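Local atomic coordinates of alkyltransferase-like protein 1 (Schizosaccharomyces pombe, PDB entry 3GVA), a protein that recognises O(6)-alkylguanine lesions in DNA, flips the damaged base into a hydrophobic pocket and presents it to nucleotide excision repair. Residues A[5-10]-A[45-50]; A[25-30]-A[103-108]; A[65-68]-A[74-77]. One frame throughout, in Å; residues are numbered along the deposited sequence.

Interaction 1: residues A[5-10]-A[45-50]; sequences EFYTKV and MKHLHP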
ATOM      1  N   GLU A   5     -13.517 -12.182  -8.087  1.00 30.02           N
ATOM      2  CA  GLU A   5     -14.120 -10.873  -8.278  1.00 28.60           C
ATOM      3  C   GLU A   5     -13.713  -9.887  -7.180  1.00 25.61           C
ATOM      4  O   GLU A   5     -13.639  -8.678  -7.421  1.00 22.23           O
ATOM      5  CB  GLU A   5     -15.647 -10.975  -8.347  1.00 36.54           C
ATOM      6  CG  GLU A   5     -16.265  -9.742  -8.984  1.00 44.37           C
ATOM      7  CD  GLU A   5     -17.690  -9.942  -9.464  1.00 48.93           C
ATOM      8  OE1 GLU A   5     -17.978 -10.995 -10.075  1.00 51.17           O
ATOM      9  OE2 GLU A   5     -18.516  -9.026  -9.250  1.00 51.48           O
ATOM     10  N   PHE A   6     -13.439 -10.396  -5.980  1.00 23.95           N
ATOM     11  CA  PHE A   6     -13.038  -9.532  -4.870  1.00 21.08           C
ATOM     12  C   PHE A   6     -11.707  -8.849  -5.176  1.00 20.51           C
ATOM     13  O   PHE A   6     -11.536  -7.666  -4.908  1.00 20.22           O
ATOM     14  CB  PHE A   6     -12.901 -10.337  -3.570  1.00 20.09           C
ATOM     15  CG  PHE A   6     -12.431  -9.516  -2.396  1.00 20.56           C
ATOM     16  CD1 PHE A   6     -13.247  -8.528  -1.847  1.00 20.62           C
ATOM     17  CD2 PHE A   6     -11.161  -9.711  -1.854  1.00 21.06           C
ATOM     18  CE1 PHE A   6     -12.804  -7.744  -0.782  1.00 22.18           C
ATOM     19  CE2 PHE A   6     -10.709  -8.934  -0.790  1.00 20.48           C
ATOM     20  CZ  PHE A   6     -11.530  -7.948  -0.253  1.00 22.68           C
ATOM     21  N   TYR A   7     -10.762  -9.605  -5.726  1.00 18.90           N
ATOM     22  CA  TYR A   7      -9.449  -9.068  -6.056  1.00 22.21           C
ATOM     23  C   TYR A   7      -9.560  -7.880  -7.004  1.00 19.43           C
ATOM     24  O   TYR A   7      -8.921  -6.854  -6.793  1.00 16.09           O
ATOM     25  CB  TYR A   7      -8.568 -10.158  -6.685  1.00 26.71           C
ATOM     26  CG  TYR A   7      -7.955 -11.132  -5.695  1.00 31.73           C
ATOM     27  CD1 TYR A   7      -8.441 -11.243  -4.393  1.00 34.29           C
ATOM     28  CD2 TYR A   7      -6.886 -11.948  -6.070  1.00 34.43           C
ATOM     29  CE1 TYR A   7      -7.877 -12.149  -3.483  1.00 36.46           C
ATOM     30  CE2 TYR A   7      -6.315 -12.858  -5.173  1.00 36.42           C
ATOM     31  CZ  TYR A   7      -6.814 -12.951  -3.881  1.00 39.10           C
ATOM     32  OH  TYR A   7      -6.254 -13.845  -2.994  1.00 38.74           O
ATOM     33  N   THR A   8     -10.380  -8.020  -8.041  1.00 19.63           N
ATOM     34  CA  THR A   8     -10.557  -6.941  -9.008  1.00 18.60           C
ATOM     35  C   THR A   8     -11.169  -5.699  -8.357  1.00 18.49           C
ATOM     36  O   THR A   8     -10.854  -4.568  -8.737  1.00 20.51           O
ATOM     37  CB  THR A   8     -11.431  -7.400 -10.198  1.00 20.77           C
ATOM     38  OG1 THR A   8     -12.761  -7.688  -9.751  1.00 28.72           O
ATOM     39  CG2 THR A   8     -10.845  -8.667 -10.811  1.00 18.15           C
ATOM     40  N   LYS A   9     -12.029  -5.910  -7.368  1.00 17.62           N
ATOM     41  CA  LYS A   9     -12.674  -4.810  -6.649  1.00 18.84           C
ATOM     42  C   LYS A   9     -11.622  -4.090  -5.799  1.00 19.34           C
ATOM     43  O   LYS A   9     -11.669  -2.866  -5.606  1.00 14.21           O
ATOM     44  CB  LYS A   9     -13.783  -5.365  -5.755  1.00 34.59           C
ATOM     45  CG  LYS A   9     -14.802  -4.331  -5.306  1.00 44.23           C
ATOM     46  CD  LYS A   9     -15.876  -4.957  -4.423  1.00 50.93           C
ATOM     47  CE  LYS A   9     -17.024  -3.988  -4.180  1.00 56.00           C
ATOM     48  NZ  LYS A   9     -16.559  -2.670  -3.651  1.00 60.32           N
ATOM     49  N   VAL A  10     -10.672  -4.871  -5.286  1.00 20.81           N
ATOM     50  CA  VAL A  10      -9.587  -4.329  -4.482  1.00 18.88           C
ATOM     51  C   VAL A  10      -8.680  -3.503  -5.392  1.00 19.07           C
ATOM     52  O   VAL A  10      -8.336  -2.367  -5.063  1.00 15.89           O
ATOM     53  CB  VAL A  10      -8.763  -5.464  -3.825  1.00 18.02           C
ATOM     54  CG1 VAL A  10      -7.454  -4.911  -3.277  1.00 17.41           C
ATOM     55  CG2 VAL A  10      -9.576  -6.109  -2.691  1.00 21.35           C
ATOM     56  N   MET A  45      -3.386  -8.029  -2.811  1.00 28.01           N
ATOM     57  CA  MET A  45      -2.212  -7.211  -3.088  1.00 27.12           C
ATOM     58  C   MET A  45      -0.957  -8.053  -3.239  1.00 28.98           C
ATOM     59  O   MET A  45      -0.091  -7.754  -4.067  1.00 28.85           O
ATOM     60  CB  MET A  45      -2.016  -6.175  -1.971  1.00 16.98           C
ATOM     61  CG  MET A  45      -3.146  -5.175  -1.875  1.00 18.22           C
ATOM     62  SD  MET A  45      -3.497  -4.470  -3.498  1.00 22.73           S
ATOM     63  CE  MET A  45      -2.026  -3.449  -3.722  1.00 19.79           C
ATOM     64  N   LYS A  46      -0.863  -9.113  -2.449  1.00 24.44           N
ATOM     65  CA  LYS A  46       0.305  -9.981  -2.507  1.00 29.98           C
ATOM     66  C   LYS A  46       0.346 -10.853  -3.760  1.00 28.81           C
ATOM     67  O   LYS A  46       1.412 -11.300  -4.171  1.00 29.30           O
ATOM     68  CB  LYS A  46       0.378 -10.843  -1.242  1.00 46.41           C
ATOM     69  CG  LYS A  46       0.538 -10.014   0.030  1.00 52.42           C
ATOM     70  CD  LYS A  46       0.771 -10.875   1.263  1.00 57.26           C
ATOM     71  CE  LYS A  46       2.134 -11.555   1.221  1.00 61.07           C
ATOM     72  NZ  LYS A  46       2.488 -12.193   2.525  1.00 61.80           N
ATOM     73  N   HIS A  47      -0.806 -11.069  -4.384  1.00 33.36           N
ATOM     74  CA  HIS A  47      -0.860 -11.889  -5.591  1.00 36.28           C
ATOM     75  C   HIS A  47      -0.683 -11.093  -6.884  1.00 35.16           C
ATOM     76  O   HIS A  47      -0.753 -11.660  -7.973  1.00 35.59           O
ATOM     77  CB  HIS A  47      -2.176 -12.671  -5.640  1.00 68.79           C
ATOM     78  CG  HIS A  47      -2.314 -13.685  -4.546  1.00 76.12           C
ATOM     79  ND1 HIS A  47      -3.417 -14.504  -4.424  1.00 78.61           N
ATOM     80  CD2 HIS A  47      -1.489 -14.012  -3.522  1.00 78.43           C
ATOM     81  CE1 HIS A  47      -3.266 -15.291  -3.374  1.00 78.71           C
ATOM     82  NE2 HIS A  47      -2.105 -15.014  -2.809  1.00 81.80           N
ATOM     83  N   LEU A  48      -0.451  -9.788  -6.768  1.00 34.92           N
ATOM     84  CA  LEU A  48      -0.267  -8.939  -7.944  1.00 31.55           C
ATOM     85  C   LEU A  48       1.061  -9.196  -8.632  1.00 33.59           C
ATOM     86  O   LEU A  48       2.078  -9.425  -7.978  1.00 33.11           O
ATOM     87  CB  LEU A  48      -0.344  -7.458  -7.566  1.00 26.37           C
ATOM     88  CG  LEU A  48      -1.719  -6.787  -7.553  1.00 24.91           C
ATOM     89  CD1 LEU A  48      -1.601  -5.347  -7.033  1.00 20.95           C
ATOM     90  CD2 LEU A  48      -2.301  -6.798  -8.962  1.00 23.49           C
ATOM     91  N   HIS A  49       1.041  -9.159  -9.960  1.00 30.83           N
ATOM     92  CA  HIS A  49       2.254  -9.354 -10.747  1.00 27.97           C
ATOM     93  C   HIS A  49       3.144  -8.128 -10.503  1.00 27.57           C
ATOM     94  O   HIS A  49       2.658  -6.995 -10.477  1.00 26.87           O
ATOM     95  CB  HIS A  49       1.900  -9.454 -12.229  1.00 26.86           C
ATOM     96  CG  HIS A  49       3.067  -9.763 -13.111  1.00 27.26           C
ATOM     97  ND1 HIS A  49       3.499 -11.049 -13.355  1.00 31.84           N
ATOM     98  CD2 HIS A  49       3.902  -8.951 -13.802  1.00 28.56           C
ATOM     99  CE1 HIS A  49       4.544 -11.015 -14.161  1.00 31.60           C
ATOM    100  NE2 HIS A  49       4.809  -9.755 -14.448  1.00 28.25           N
ATOM    101  N   PRO A  50       4.456  -8.340 -10.320  1.00 28.45           N
ATOM    102  CA  PRO A  50       5.385  -7.235 -10.077  1.00 31.59           C
ATOM    103  C   PRO A  50       5.367  -6.128 -11.127  1.00 31.01           C
ATOM    104  O   PRO A  50       5.773  -5.005 -10.846  1.00 31.61           O
ATOM    105  CB  PRO A  50       6.744  -7.935  -9.976  1.00 33.74           C
ATOM    106  CG  PRO A  50       6.556  -9.175 -10.799  1.00 35.49           C
ATOM    107  CD  PRO A  50       5.179  -9.621 -10.392  1.00 32.94           C
TER
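Tyr7 CA and Met45 CA, 8.0 Å apart, mark the closest approach of the two backbones, where residues 5-10 of helix 3-14 face the C-terminal end of helix 38-46 and the loop that follows it. Tyr7 leans toward this loop with CG anti to its carbonyl carbon (chi1 -79°), and His47 ND1 comes to the edge of its ring. This nitrogen of His47 lies near the plane of the tyrosine ring, 3.4 Å from Tyr7 CE2 and 3.2 Å from Tyr7 OH. The two rings are oblique to each other, with planes at 68° and centroids 5.5 Å apart. His47 is exposed and poorly ordered, which makes this outer part of the contact the less certain one. Helix 38-46 carries Arg39, the arginine finger thought to be required for nucleotide flipping, and corresponds to the recognition helix of the helix-turn-helix in the MGMT family; Phe6 rests on its Gln40 and Val41, and Tyr7 on Gln43 and Ala44. Deeper in, Val10 CG1 meets the sulfur of Met45, SD, at 4.0 Å. Met45 starts out pointing away from helix 3-14, but bends at chi2 and chi3 bring its sulfur back to the valine, while the side chain also touches Val14 and Trp56. The other branch of Val10, CG2, sits 3.5 Å above one face of the Phe6 ring, near its rim, so the two methyls of one valine serve two neighbours. Within the helix, Glu5 O accepts both Lys9 N and, at 2.7 Å, Thr8 OG1, the two donors arriving from the same face of its plane.

Interaction 2: residues A[25-30]-A[103-108]; sequences YGEIAR and EYMWKP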
ATOM      1  N   TYR A  25      -4.501  -1.843   3.964  1.00 16.19           N
ATOM      2  CA  TYR A  25      -5.400  -2.963   3.726  1.00 18.95           C
ATOM      3  C   TYR A  25      -6.737  -2.724   4.423  1.00 20.00           C
ATOM      4  O   TYR A  25      -7.804  -2.940   3.840  1.00 18.35           O
ATOM      5  CB  TYR A  25      -4.800  -4.274   4.249  1.00 21.34           C
ATOM      6  CG  TYR A  25      -3.511  -4.708   3.582  1.00 22.59           C
ATOM      7  CD1 TYR A  25      -3.182  -4.270   2.301  1.00 23.39           C
ATOM      8  CD2 TYR A  25      -2.640  -5.585   4.221  1.00 22.13           C
ATOM      9  CE1 TYR A  25      -2.013  -4.695   1.671  1.00 24.53           C
ATOM     10  CE2 TYR A  25      -1.469  -6.021   3.601  1.00 25.62           C
ATOM     11  CZ  TYR A  25      -1.163  -5.571   2.326  1.00 27.52           C
ATOM     12  OH  TYR A  25      -0.010  -5.998   1.706  1.00 29.39           O
ATOM     13  N   GLY A  26      -6.669  -2.274   5.672  1.00 20.45           N
ATOM     14  CA  GLY A  26      -7.873  -2.021   6.446  1.00 22.77           C
ATOM     15  C   GLY A  26      -8.745  -0.930   5.865  1.00 24.45           C
ATOM     16  O   GLY A  26      -9.966  -1.078   5.776  1.00 23.84           O
ATOM     17  N   GLU A  27      -8.120   0.175   5.476  1.00 24.76           N
ATOM     18  CA  GLU A  27      -8.847   1.296   4.894  1.00 24.39           C
ATOM     19  C   GLU A  27      -9.526   0.885   3.595  1.00 22.64           C
ATOM     20  O   GLU A  27     -10.688   1.214   3.357  1.00 19.62           O
ATOM     21  CB  GLU A  27      -7.889   2.461   4.622  1.00 24.26           C
ATOM     22  CG  GLU A  27      -7.404   3.178   5.860  1.00 31.58           C
ATOM     23  CD  GLU A  27      -8.519   3.924   6.565  1.00 37.29           C
ATOM     24  OE1 GLU A  27      -8.904   3.515   7.679  1.00 38.30           O
ATOM     25  OE2 GLU A  27      -9.018   4.918   5.999  1.00 37.34           O
ATOM     26  N   ILE A  28      -8.800   0.162   2.751  1.00 17.56           N
ATOM     27  CA  ILE A  28      -9.354  -0.267   1.471  1.00 19.82           C
ATOM     28  C   ILE A  28     -10.524  -1.216   1.685  1.00 23.31           C
ATOM     29  O   ILE A  28     -11.558  -1.096   1.019  1.00 23.51           O
ATOM     30  CB  ILE A  28      -8.281  -0.957   0.605  1.00 20.91           C
ATOM     31  CG1 ILE A  28      -7.203   0.060   0.212  1.00 21.63           C
ATOM     32  CG2 ILE A  28      -8.920  -1.596  -0.628  1.00 22.14           C
ATOM     33  CD1 ILE A  28      -7.690   1.196  -0.686  1.00 24.36           C
ATOM     34  N   ALA A  29     -10.367  -2.153   2.615  1.00 22.49           N
ATOM     35  CA  ALA A  29     -11.425  -3.118   2.901  1.00 25.82           C
ATOM     36  C   ALA A  29     -12.699  -2.403   3.330  1.00 24.36           C
ATOM     37  O   ALA A  29     -13.789  -2.766   2.906  1.00 27.52           O
ATOM     38  CB  ALA A  29     -10.973  -4.087   3.985  1.00 35.36           C
ATOM     39  N   ARG A  30     -12.559  -1.380   4.164  1.00 29.79           N
ATOM     40  CA  ARG A  30     -13.712  -0.618   4.626  1.00 30.17           C
ATOM     41  C   ARG A  30     -14.256   0.239   3.486  1.00 32.48           C
ATOM     42  O   ARG A  30     -15.462   0.490   3.399  1.00 32.16           O
ATOM     43  CB  ARG A  30     -13.325   0.267   5.821  1.00 26.36           C
ATOM     44  CG  ARG A  30     -13.041  -0.503   7.115  1.00 22.57           C
ATOM     45  CD  ARG A  30     -12.816   0.432   8.313  1.00 23.27           C
ATOM     46  NE  ARG A  30     -11.479   1.036   8.352  1.00 26.18           N
ATOM     47  CZ  ARG A  30     -10.370   0.393   8.719  1.00 26.98           C
ATOM     48  NH1 ARG A  30     -10.424  -0.884   9.081  1.00 25.84           N
ATOM     49  NH2 ARG A  30      -9.201   1.028   8.732  1.00 24.77           N
ATOM     50  N   GLU A 103      -0.151  12.174   7.529  1.00 26.44           N
ATOM     51  CA  GLU A 103       0.199  13.224   6.590  1.00 25.29           C
ATOM     52  C   GLU A 103      -0.066  12.867   5.127  1.00 25.55           C
ATOM     53  O   GLU A 103      -0.291  13.755   4.309  1.00 25.00           O
ATOM     54  CB  GLU A 103       1.670  13.603   6.763  1.00 29.35           C
ATOM     55  CG  GLU A 103       2.197  14.599   5.734  1.00 28.44           C
ATOM     56  CD  GLU A 103       3.588  15.089   6.079  1.00 31.60           C
ATOM     57  OE1 GLU A 103       4.173  15.864   5.289  1.00 32.60           O
ATOM     58  OE2 GLU A 103       4.094  14.698   7.149  1.00 31.84           O
ATOM     59  N   TYR A 104      -0.032  11.580   4.791  1.00 20.79           N
ATOM     60  CA  TYR A 104      -0.251  11.163   3.407  1.00 21.61           C
ATOM     61  C   TYR A 104      -1.465  10.261   3.208  1.00 21.26           C
ATOM     62  O   TYR A 104      -1.815   9.923   2.076  1.00 17.79           O
ATOM     63  CB  TYR A 104       0.993  10.452   2.863  1.00 20.81           C
ATOM     64  CG  TYR A 104       2.235  11.301   2.871  1.00 20.28           C
ATOM     65  CD1 TYR A 104       3.086  11.325   3.979  1.00 20.86           C
ATOM     66  CD2 TYR A 104       2.560  12.092   1.772  1.00 22.49           C
ATOM     67  CE1 TYR A 104       4.242  12.124   3.984  1.00 22.15           C
ATOM     68  CE2 TYR A 104       3.702  12.892   1.765  1.00 24.44           C
ATOM     69  CZ  TYR A 104       4.540  12.902   2.868  1.00 24.50           C
ATOM     70  OH  TYR A 104       5.689  13.656   2.828  1.00 23.16           O
ATOM     71  N   MET A 105      -2.094   9.869   4.310  1.00 25.49           N
ATOM     72  CA  MET A 105      -3.274   9.015   4.269  1.00 28.69           C
ATOM     73  C   MET A 105      -4.333   9.560   3.314  1.00 29.91           C
ATOM     74  O   MET A 105      -4.708  10.730   3.390  1.00 28.61           O
ATOM     75  CB  MET A 105      -3.878   8.917   5.669  1.00 42.08           C
ATOM     76  CG  MET A 105      -5.187   8.167   5.725  1.00 45.59           C
ATOM     77  SD  MET A 105      -4.927   6.404   5.682  1.00 51.95           S
ATOM     78  CE  MET A 105      -4.982   6.062   7.418  1.00 47.03           C
ATOM     79  N   TRP A 106      -4.821   8.705   2.420  1.00 27.14           N
ATOM     80  CA  TRP A 106      -5.853   9.097   1.472  1.00 27.51           C
ATOM     81  C   TRP A 106      -7.176   9.206   2.200  1.00 29.24           C
ATOM     82  O   TRP A 106      -7.477   8.394   3.073  1.00 29.41           O
ATOM     83  CB  TRP A 106      -5.996   8.053   0.362  1.00 25.46           C
ATOM     84  CG  TRP A 106      -7.155   8.302  -0.570  1.00 24.45           C
ATOM     85  CD1 TRP A 106      -7.532   9.501  -1.109  1.00 26.43           C
ATOM     86  CD2 TRP A 106      -8.037   7.317  -1.131  1.00 25.04           C
ATOM     87  NE1 TRP A 106      -8.586   9.324  -1.975  1.00 27.26           N
ATOM     88  CE2 TRP A 106      -8.916   7.995  -2.008  1.00 26.19           C
ATOM     89  CE3 TRP A 106      -8.167   5.930  -0.982  1.00 25.21           C
ATOM     90  CZ2 TRP A 106      -9.911   7.331  -2.735  1.00 27.95           C
ATOM     91  CZ3 TRP A 106      -9.160   5.267  -1.706  1.00 29.15           C
ATOM     92  CH2 TRP A 106     -10.018   5.973  -2.573  1.00 28.04           C
ATOM     93  N   LYS A 107      -7.963  10.210   1.835  1.00 33.99           N
ATOM     94  CA  LYS A 107      -9.276  10.401   2.427  1.00 40.37           C
ATOM     95  C   LYS A 107     -10.317  10.437   1.307  1.00 42.00           C
ATOM     96  O   LYS A 107     -10.518  11.467   0.655  1.00 43.60           O
ATOM     97  CB  LYS A 107      -9.311  11.695   3.242  1.00 62.31           C
ATOM     98  CG  LYS A 107      -9.462  11.455   4.737  1.00 67.37           C
ATOM     99  CD  LYS A 107      -9.028  12.662   5.548  1.00 70.28           C
ATOM    100  CE  LYS A 107      -7.522  12.848   5.477  1.00 72.22           C
ATOM    101  NZ  LYS A 107      -6.804  11.623   5.941  1.00 70.26           N
ATOM    102  N   PRO A 108     -10.975   9.292   1.055  1.00 35.64           N
ATOM    103  CA  PRO A 108     -12.006   9.150   0.018  1.00 38.42           C
ATOM    104  C   PRO A 108     -13.006  10.313   0.018  1.00 38.94           C
ATOM    105  O   PRO A 108     -13.109  11.011  -1.016  1.00 37.33           O
ATOM    106  CB  PRO A 108     -12.664   7.820   0.380  1.00 39.62           C
ATOM    107  CG  PRO A 108     -11.503   7.023   0.919  1.00 38.10           C
ATOM    108  CD  PRO A 108     -10.788   8.028   1.793  1.00 34.78           C
TER
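Ile28 and Trp106 form the enclosed side of this contact: the terminal methyl CD1 of Ile28 meets the indole edge at CZ3, near the ring plane, at 4.4 Å. The indole is hemmed in further by Pro18, by Tyr31, which it meets edge-to-face, and by Pro108, whose CG lies 3.7 Å above one of its faces. Backbone hydrogen bonds of Tyr104 and Trp106 with Val22 fix the C-terminal tail alongside. Helix 25-31 is the first helix of the helix-turn-helix in this MGMT-family fold and opens with Tyr25, a residue implicated in phosphate rotation. On the more open side Glu27 crosses Met105 at about a right angle. Met105, its CG anti to the backbone N (chi1 174°), bends twice to lay both SD and CE 4.1 Å from Glu27 CG. The carboxylate turns instead to its own helix, where OE1 takes a nearly straight bond (167°) of 2.7 Å from Arg30 NH2, a salt bridge almost in the guanidinium plane. An alanine in place of Glu27 lacks both CG and the carboxylate, which would probably leave Arg30 without its salt-bridge partner and a gap beside Met105 SD and CE. Gly26 O lies over the centre of that guanidinium, on one face.

Interaction 3: residues A[65-68]-A[74-77]; sequences TISK and GEQR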
ATOM      1  N   THR A  65       5.226   1.910   7.986  1.00 18.05           N
ATOM      2  CA  THR A  65       6.468   1.336   7.498  1.00 21.51           C
ATOM      3  C   THR A  65       6.264   0.648   6.160  1.00 23.83           C
ATOM      4  O   THR A  65       5.141   0.290   5.803  1.00 22.08           O
ATOM      5  CB  THR A  65       7.043   0.328   8.511  1.00 26.92           C
ATOM      6  OG1 THR A  65       5.987  -0.506   9.002  1.00 29.09           O
ATOM      7  CG2 THR A  65       7.682   1.060   9.674  1.00 27.75           C
ATOM      8  N   ILE A  66       7.350   0.477   5.414  1.00 25.95           N
ATOM      9  CA  ILE A  66       7.273  -0.171   4.112  1.00 33.15           C
ATOM     10  C   ILE A  66       8.365  -1.221   3.942  1.00 39.03           C
ATOM     11  O   ILE A  66       8.497  -1.820   2.872  1.00 39.90           O
ATOM     12  CB  ILE A  66       7.405   0.858   2.968  1.00 32.97           C
ATOM     13  CG1 ILE A  66       8.743   1.585   3.079  1.00 30.02           C
ATOM     14  CG2 ILE A  66       6.268   1.871   3.038  1.00 35.38           C
ATOM     15  CD1 ILE A  66       8.988   2.588   1.963  1.00 29.94           C
ATOM     16  N   SER A  67       9.149  -1.443   4.993  1.00 48.42           N
ATOM     17  CA  SER A  67      10.226  -2.422   4.912  1.00 55.79           C
ATOM     18  C   SER A  67      10.835  -2.783   6.262  1.00 60.54           C
ATOM     19  O   SER A  67      10.437  -2.266   7.308  1.00 60.21           O
ATOM     20  CB  SER A  67      11.338  -1.901   4.000  1.00 49.64           C
ATOM     21  OG  SER A  67      11.990  -0.794   4.592  1.00 49.06           O
ATOM     22  N   LYS A  68      11.813  -3.683   6.203  1.00 77.01           N
ATOM     23  CA  LYS A  68      12.558  -4.154   7.364  1.00 82.01           C
ATOM     24  C   LYS A  68      13.988  -4.145   6.838  1.00 84.78           C
ATOM     25  O   LYS A  68      14.205  -4.486   5.673  1.00 86.01           O
ATOM     26  CB  LYS A  68      12.135  -5.581   7.715  1.00 80.49           C
ATOM     27  CG  LYS A  68      10.625  -5.798   7.710  1.00 81.99           C
ATOM     28  CD  LYS A  68      10.263  -7.266   7.933  1.00 82.51           C
ATOM     29  CE  LYS A  68       8.767  -7.506   7.811  1.00 83.08           C
ATOM     30  NZ  LYS A  68       7.972  -6.764   8.832  1.00 82.57           N
ATOM     31  N   GLY A  74      11.127  -5.554  -3.917  1.00 43.55           N
ATOM     32  CA  GLY A  74       9.812  -4.937  -3.884  1.00 40.49           C
ATOM     33  C   GLY A  74       9.776  -3.731  -2.963  1.00 37.26           C
ATOM     34  O   GLY A  74       9.236  -2.682  -3.312  1.00 37.62           O
ATOM     35  N   GLU A  75      10.352  -3.879  -1.777  1.00 35.62           N
ATOM     36  CA  GLU A  75      10.388  -2.791  -0.810  1.00 34.15           C
ATOM     37  C   GLU A  75      11.186  -1.603  -1.359  1.00 32.69           C
ATOM     38  O   GLU A  75      10.819  -0.444  -1.142  1.00 28.33           O
ATOM     39  CB  GLU A  75      10.979  -3.297   0.508  1.00 38.44           C
ATOM     40  CG  GLU A  75      10.054  -4.289   1.220  1.00 45.99           C
ATOM     41  CD  GLU A  75      10.689  -4.950   2.432  1.00 49.09           C
ATOM     42  OE1 GLU A  75       9.977  -5.689   3.149  1.00 52.23           O
ATOM     43  OE2 GLU A  75      11.897  -4.736   2.669  1.00 52.76           O
ATOM     44  N   GLN A  76      12.263  -1.894  -2.087  1.00 29.63           N
ATOM     45  CA  GLN A  76      13.090  -0.844  -2.684  1.00 29.17           C
ATOM     46  C   GLN A  76      12.284  -0.153  -3.783  1.00 25.20           C
ATOM     47  O   GLN A  76      12.337   1.070  -3.929  1.00 22.58           O
ATOM     48  CB  GLN A  76      14.371  -1.441  -3.273  1.00 32.44           C
ATOM     49  CG  GLN A  76      15.307  -0.423  -3.924  1.00 36.96           C
ATOM     50  CD  GLN A  76      15.808   0.621  -2.947  1.00 43.05           C
ATOM     51  OE1 GLN A  76      15.080   1.545  -2.574  1.00 46.48           O
ATOM     52  NE2 GLN A  76      17.057   0.474  -2.516  1.00 42.89           N
ATOM     53  N   ARG A  77      11.542  -0.945  -4.554  1.00 20.15           N
ATOM     54  CA  ARG A  77      10.708  -0.396  -5.614  1.00 24.05           C
ATOM     55  C   ARG A  77       9.655   0.511  -4.984  1.00 22.44           C
ATOM     56  O   ARG A  77       9.447   1.637  -5.432  1.00 21.26           O
ATOM     57  CB  ARG A  77      10.020  -1.514  -6.406  1.00 35.70           C
ATOM     58  CG  ARG A  77      10.984  -2.460  -7.100  1.00 40.90           C
ATOM     59  CD  ARG A  77      10.261  -3.510  -7.934  1.00 44.67           C
ATOM     60  NE  ARG A  77       9.728  -2.955  -9.173  1.00 49.94           N
ATOM     61  CZ  ARG A  77       9.229  -3.684 -10.168  1.00 52.57           C
ATOM     62  NH1 ARG A  77       9.190  -5.006 -10.076  1.00 54.43           N
ATOM     63  NH2 ARG A  77       8.772  -3.088 -11.262  1.00 55.46           N
TER
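Glu75 reaches from helix 73-84 across to Ser67 and lays its carboxylate flat against that residue: CA and CB of Ser67 both lie over one face of the acid group. The closest approach is Ser67 CB to Glu75 OE2, 3.2 Å, with CD of Glu75 3.5 Å from the same CB. The glutamate gets there by leaving the helix with CG anti to its carbonyl carbon (chi1 -69°) and running extended beyond CG, so that the methylenes pass close to the loop before the carboxylate arrives. On the way Glu75 CG touches the backbone oxygen of Ile66, Ile66 O, at 3.4 Å. Lys68 N also stands above the carboxylate rather than in its plane, 3.7 Å from Glu75 OE2, and makes no hydrogen bond with it. No hydrogen bond links the two segments; the glutamate side chain fills the approach, with the CA atoms of Ser67 and Glu75 5.7 Å apart. Ser67 directs its hydroxyl to another partner: OG lies between the backbone N and the carbonyl carbon (chi1 68°) and is hydrogen-bonded with Tyr97 N. Ile66 covers the next part of the helix, packing on Gln78, Lys79 and Leu82. Lys68 is exposed and poorly ordered; its NZ stays 6.1 Å from Glu75 OE1, too far for a salt bridge, although the opposite charges could attract weakly. The polar end of Glu75 is held by Ser72, whose backbone N bonds to OE2. Glu75, third residue of helix 73-84 (N3), reaching back to the amide just ahead of the helix is consistent with the side-chain-to-backbone half of a capping-box arrangement, set just after the loop that carries Arg69, the residue that probes the flipped base.

In the fold
Interactions 1 and 2 meet directly: Met45 CG lies 3.8 Å from Tyr25 CE1, so Tyr25, implicated in phosphate rotation, packs its ring against the end of helix 38-46. Their segments alternate along the chain, tying helix 3-14, the helix-turn-helix and the C-terminal tail together. Interaction 3 lies inside the loop closed by interaction 2 but on the opposite side of the chain's centre, with nearest atoms about 9 Å apart. It touches interaction 1 through Pro50 O and Arg77 NH1, 3.5 Å apart. The side chain of Glu75 is about 10 Å from that of Tyr25, and that of Tyr7 about 10 Å from that of Arg39; Lys68 is the chain neighbour of Arg69.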